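Local coordinates for GphF Dehydratase 1 (PDB 6MBF), which is a polyketide synthase dehydratase domain of gephyronic acid biosynthesis, probably forming the enoyl double bond and taking part in olefin rearrangement, at residues N69-V81 / P226-G238. Sequence-based numbering, arbitrary orientation.
Sequences NAADTLIVEDVTV and PLGCARIELRARG
L227 O accepts the N-H of V81 in a nearly straight bond of 2.8 Å, which opens the antiparallel pairing of 226-238 with 69-81. G228 follows opposite T80. C229 and V79 then exchange two backbone bonds, and their CB atoms lie 4.1 Å apart. Both chains turn a corner here, at D78 and at A230. The pairing carries on across the corner, where D78 N donates to A230 O from above the carbonyl plane. A230 and R231 form a classic beta bulge. R231 joins a salt-bridge network with E77 and E233. Its CG is anti to the backbone N (chi1 -175°), and the extended chain runs alongside that of E77. R231 NH1 and E77 OE1 form a salt bridge; the modelled 2.4 Å is very short, so its exact length is doubtful. R231 NH2 meets E233 OE1 within the guanidinium plane, but from above the carboxylate. I75 CG2 lies over one guanidinium face, 3.7 Å from R231 NH1. Replacing R231 by an alanine would probably leave E77 without its cationic mate in this pair and take one of two arginine partners from E233. I232 is on the other face of the sheet, with CG2 packed 3.6 Å from V76 CB. V76 in turn touches helix 52-65. E233 OE2, less surely placed, accepts a hydrogen bond from T73 OG1 and forms a salt bridge with R131 of strand 121-131. L234 pairs with L74 through two backbone bonds. R237 crosses L74 at about a right angle and lays one guanidinium face on L74 CD1. R237 NH1 makes a weak bond to A70 O, NH2 pairs with E197, and NE donates to a water that also bonds D72 O. This pairing joins a strand of each hotdog-family half, consistent with the double-hotdog fold of polyketide synthase dehydratases.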
loop_
_atom_site.group_PDB
_atom_site.type_symbol
_atom_site.label_atom_id
_atom_site.label_comp_id
_atom_site.label_asym_id
_atom_site.label_seq_id
_atom_site.Cartn_x
_atom_site.Cartn_y
_atom_site.Cartn_z
ATOM N N ASN A 69 -21.034 11.592 3.002
ATOM C CA ASN A 69 -21.150 11.062 4.352
ATOM C C ASN A 69 -19.837 10.401 4.741
ATOM O O ASN A 69 -19.119 9.858 3.896
ATOM C CB ASN A 69 -22.289 10.046 4.443
ATOM C CG ASN A 69 -23.537 10.494 3.715
ATOM O OD1 ASN A 69 -24.332 11.274 4.240
ATOM N ND2 ASN A 69 -23.725 9.991 2.500
ATOM N N ALA A 70 -19.517 10.455 6.036
ATOM C CA ALA A 70 -18.296 9.815 6.517
ATOM C C ALA A 70 -18.253 8.346 6.119
ATOM O O ALA A 70 -17.183 7.805 5.816
ATOM C CB ALA A 70 -18.186 9.962 8.035
ATOM N N ALA A 71 -19.415 7.695 6.081
ATOM C CA ALA A 71 -19.534 6.271 5.795
ATOM C C ALA A 71 -19.430 5.932 4.312
ATOM O O ALA A 71 -19.460 4.747 3.969
ATOM C CB ALA A 71 -20.863 5.739 6.332
ATOM N N ASP A 72 -19.342 6.923 3.430
ATOM C CA ASP A 72 -19.180 6.621 2.015
ATOM C C ASP A 72 -17.855 5.908 1.775
ATOM O O ASP A 72 -16.894 6.062 2.535
ATOM C CB ASP A 72 -19.245 7.897 1.179
ATOM C CG ASP A 72 -20.623 8.526 1.183
ATOM O OD1 ASP A 72 -20.768 9.635 0.625
ATOM O OD2 ASP A 72 -21.558 7.919 1.759
ATOM N N THR A 73 -17.810 5.120 0.705
ATOM C CA THR A 73 -16.578 4.435 0.342
ATOM C C THR A 73 -15.566 5.430 -0.224
ATOM O O THR A 73 -15.930 6.403 -0.890
ATOM C CB THR A 73 -16.851 3.343 -0.687
ATOM O OG1 THR A 73 -17.028 3.942 -1.975
ATOM C CG2 THR A 73 -18.094 2.536 -0.321
ATOM N N LEU A 74 -14.290 5.185 0.049
ATOM C CA LEU A 74 -13.197 5.953 -0.531
ATOM C C LEU A 74 -12.595 5.160 -1.684
ATOM O O LEU A 74 -12.373 3.954 -1.565
ATOM C CB LEU A 74 -12.121 6.243 0.515
ATOM C CG LEU A 74 -12.540 6.898 1.834
ATOM C CD1 LEU A 74 -11.371 6.943 2.811
ATOM C CD2 LEU A 74 -13.052 8.291 1.565
ATOM N N ILE A 75 -12.314 5.838 -2.794
ATOM C CA ILE A 75 -11.892 5.169 -4.019
ATOM C C ILE A 75 -10.610 5.805 -4.545
ATOM O O ILE A 75 -10.482 7.033 -4.585
ATOM C CB ILE A 75 -12.996 5.232 -5.090
ATOM C CG1 ILE A 75 -14.269 4.542 -4.584
ATOM C CG2 ILE A 75 -12.518 4.591 -6.375
ATOM C CD1 ILE A 75 -15.541 5.074 -5.225
ATOM N N VAL A 76 -9.658 4.968 -4.951
ATOM C CA VAL A 76 -8.500 5.425 -5.713
ATOM C C VAL A 76 -8.437 4.573 -6.974
ATOM O O VAL A 76 -8.556 3.349 -6.895
ATOM C CB VAL A 76 -7.180 5.321 -4.915
ATOM C CG1 VAL A 76 -6.086 6.103 -5.627
ATOM C CG2 VAL A 76 -7.342 5.835 -3.483
ATOM N N GLU A 77 -8.270 5.212 -8.132
ATOM C CA GLU A 77 -8.206 4.487 -9.396
ATOM C C GLU A 77 -7.000 4.939 -10.212
ATOM O O GLU A 77 -6.432 6.011 -9.984
ATOM C CB GLU A 77 -9.496 4.677 -10.219
ATOM C CG GLU A 77 -10.724 4.015 -9.613
ATOM C CD GLU A 77 -11.974 4.226 -10.448
ATOM O OE1 GLU A 77 -12.921 3.419 -10.323
ATOM O OE2 GLU A 77 -12.008 5.198 -11.229
ATOM N N ASP A 78 -6.611 4.090 -11.170
ATOM C CA ASP A 78 -5.618 4.451 -12.187
ATOM C C ASP A 78 -4.285 4.833 -11.556
ATOM O O ASP A 78 -3.664 5.823 -11.947
ATOM C CB ASP A 78 -6.102 5.605 -13.074
ATOM C CG ASP A 78 -7.207 5.216 -14.021
ATOM O OD1 ASP A 78 -8.004 6.114 -14.377
ATOM O OD2 ASP A 78 -7.277 4.035 -14.416
ATOM N N VAL A 79 -3.854 4.072 -10.551
ATOM C CA VAL A 79 -2.636 4.416 -9.822
ATOM C C VAL A 79 -1.428 3.911 -10.594
ATOM O O VAL A 79 -1.370 2.741 -10.992
ATOM C CB VAL A 79 -2.655 3.829 -8.403
ATOM C CG1 VAL A 79 -1.374 4.201 -7.658
ATOM C CG2 VAL A 79 -3.880 4.306 -7.652
ATOM N N THR A 80 -0.453 4.792 -10.789
ATOM C CA THR A 80 0.848 4.443 -11.338
ATOM C C THR A 80 1.923 4.892 -10.356
ATOM O O THR A 80 1.886 6.031 -9.876
ATOM C CB THR A 80 1.059 5.107 -12.713
ATOM O OG1 THR A 80 0.114 4.583 -13.660
ATOM C CG2 THR A 80 2.482 4.866 -13.226
ATOM N N VAL A 81 2.865 3.999 -10.053
ATOM C CA VAL A 81 4.075 4.351 -9.311
ATOM C C VAL A 81 5.175 4.663 -10.322
ATOM O O VAL A 81 5.594 3.788 -11.085
ATOM C CB VAL A 81 4.503 3.217 -8.367
ATOM C CG1 VAL A 81 5.803 3.573 -7.649
ATOM C CG2 VAL A 81 3.396 2.897 -7.378
ATOM N N PRO A 226 4.980 -3.402 -6.331
ATOM C CA PRO A 226 3.753 -2.846 -6.926
ATOM C C PRO A 226 4.082 -1.614 -7.756
ATOM O O PRO A 226 4.700 -0.665 -7.260
ATOM C CB PRO A 226 2.888 -2.493 -5.710
ATOM C CG PRO A 226 3.481 -3.249 -4.564
ATOM C CD PRO A 226 4.937 -3.400 -4.859
ATOM N N LEU A 227 3.698 -1.648 -9.032
ATOM C CA LEU A 227 3.879 -0.512 -9.924
ATOM C C LEU A 227 2.575 0.154 -10.314
ATOM O O LEU A 227 2.602 1.279 -10.820
ATOM C CB LEU A 227 4.614 -0.932 -11.206
ATOM C CG LEU A 227 6.120 -1.171 -11.068
ATOM C CD1 LEU A 227 6.804 -1.085 -12.428
ATOM C CD2 LEU A 227 6.738 -0.185 -10.078
ATOM N N GLY A 228 1.449 -0.508 -10.102
ATOM C CA GLY A 228 0.187 0.088 -10.487
ATOM C C GLY A 228 -0.947 -0.621 -9.792
ATOM O O GLY A 228 -0.783 -1.693 -9.210
ATOM N N CYS A 229 -2.111 0.012 -9.863
ATOM C CA CYS A 229 -3.327 -0.537 -9.274
ATOM C C CYS A 229 -4.498 0.083 -10.019
ATOM O O CYS A 229 -4.596 1.314 -10.082
ATOM C CB CYS A 229 -3.368 -0.196 -7.786
ATOM S SG CYS A 229 -4.750 -0.819 -6.885
ATOM N N ALA A 230 -5.377 -0.749 -10.593
ATOM C CA ALA A 230 -6.517 -0.197 -11.323
ATOM C C ALA A 230 -7.508 0.476 -10.379
ATOM O O ALA A 230 -8.033 1.553 -10.693
ATOM C CB ALA A 230 -7.210 -1.281 -12.152
ATOM N N ARG A 231 -7.767 -0.125 -9.219
ATOM C CA ARG A 231 -8.766 0.423 -8.311
ATOM C C ARG A 231 -8.557 -0.140 -6.918
ATOM O O ARG A 231 -8.285 -1.330 -6.763
ATOM C CB ARG A 231 -10.179 0.090 -8.799
ATOM C CG ARG A 231 -11.296 0.713 -8.009
ATOM C CD ARG A 231 -12.615 0.330 -8.662
ATOM N NE ARG A 231 -13.739 0.509 -7.752
ATOM C CZ ARG A 231 -14.597 1.520 -7.807
ATOM N NH1 ARG A 231 -14.476 2.456 -8.743
ATOM N NH2 ARG A 231 -15.582 1.590 -6.925
ATOM N N ILE A 232 -8.680 0.720 -5.910
ATOM C CA ILE A 232 -8.830 0.277 -4.531
ATOM C C ILE A 232 -10.019 1.019 -3.933
ATOM O O ILE A 232 -10.160 2.230 -4.126
ATOM C CB ILE A 232 -7.552 0.489 -3.691
ATOM C CG1 ILE A 232 -7.799 0.054 -2.245
ATOM C CG2 ILE A 232 -7.092 1.936 -3.730
ATOM C CD1 ILE A 232 -6.531 -0.043 -1.392
ATOM N N GLU A 233 -10.899 0.285 -3.259
ATOM C CA GLU A 233 -12.055 0.877 -2.600
ATOM C C GLU A 233 -12.063 0.475 -1.136
ATOM O O GLU A 233 -11.872 -0.699 -0.810
ATOM C CB GLU A 233 -13.348 0.447 -3.279
ATOM C CG GLU A 233 -14.570 1.097 -2.689
ATOM C CD GLU A 233 -15.774 0.903 -3.566
ATOM O OE1 GLU A 233 -15.784 -0.074 -4.349
ATOM O OE2 GLU A 233 -16.699 1.736 -3.487
ATOM N N LEU A 234 -12.268 1.445 -0.252
ATOM C CA LEU A 234 -12.268 1.210 1.188
ATOM C C LEU A 234 -13.646 1.518 1.758
ATOM O O LEU A 234 -14.172 2.620 1.555
ATOM C CB LEU A 234 -11.216 2.074 1.883
ATOM C CG LEU A 234 -11.050 1.893 3.391
ATOM C CD1 LEU A 234 -10.512 0.502 3.742
ATOM C CD2 LEU A 234 -10.130 2.966 3.953
ATOM N N ARG A 235 -14.222 0.554 2.481
ATOM C CA ARG A 235 -15.566 0.690 3.027
ATOM C C ARG A 235 -15.609 0.876 4.532
ATOM O O ARG A 235 -16.676 1.200 5.064
ATOM C CB ARG A 235 -16.421 -0.538 2.684
ATOM C CG ARG A 235 -16.368 -0.955 1.240
ATOM C CD ARG A 235 -17.478 -1.944 0.940
ATOM N NE ARG A 235 -17.645 -2.143 -0.494
ATOM C CZ ARG A 235 -18.782 -2.524 -1.062
ATOM N NH1 ARG A 235 -19.855 -2.738 -0.311
ATOM N NH2 ARG A 235 -18.851 -2.682 -2.377
ATOM N N ALA A 236 -14.515 0.617 5.238
ATOM C CA ALA A 236 -14.449 0.840 6.676
ATOM C C ALA A 236 -13.069 1.382 7.013
ATOM O O ALA A 236 -12.068 0.914 6.466
ATOM C CB ALA A 236 -14.723 -0.450 7.459
ATOM N N ARG A 237 -13.020 2.376 7.897
ATOM C CA ARG A 237 -11.770 3.009 8.292
ATOM C C ARG A 237 -11.224 2.372 9.570
ATOM O O ARG A 237 -11.962 1.787 10.365
ATOM C CB ARG A 237 -11.968 4.508 8.518
ATOM C CG ARG A 237 -13.079 5.138 7.698
ATOM C CD ARG A 237 -12.611 5.621 6.341
ATOM N NE ARG A 237 -13.553 6.592 5.779
ATOM C CZ ARG A 237 -13.476 7.907 5.973
ATOM N NH1 ARG A 237 -14.373 8.721 5.429
ATOM N NH2 ARG A 237 -12.491 8.411 6.705
ATOM N N GLY A 238 -9.911 2.490 9.751
ATOM C CA GLY A 238 -9.278 2.103 11.000
ATOM C C GLY A 238 -9.290 0.623 11.318
ATOM O O GLY A 238 -9.257 0.250 12.493
HETATM O O HOH W 1 -15.137 4.425 4.173
#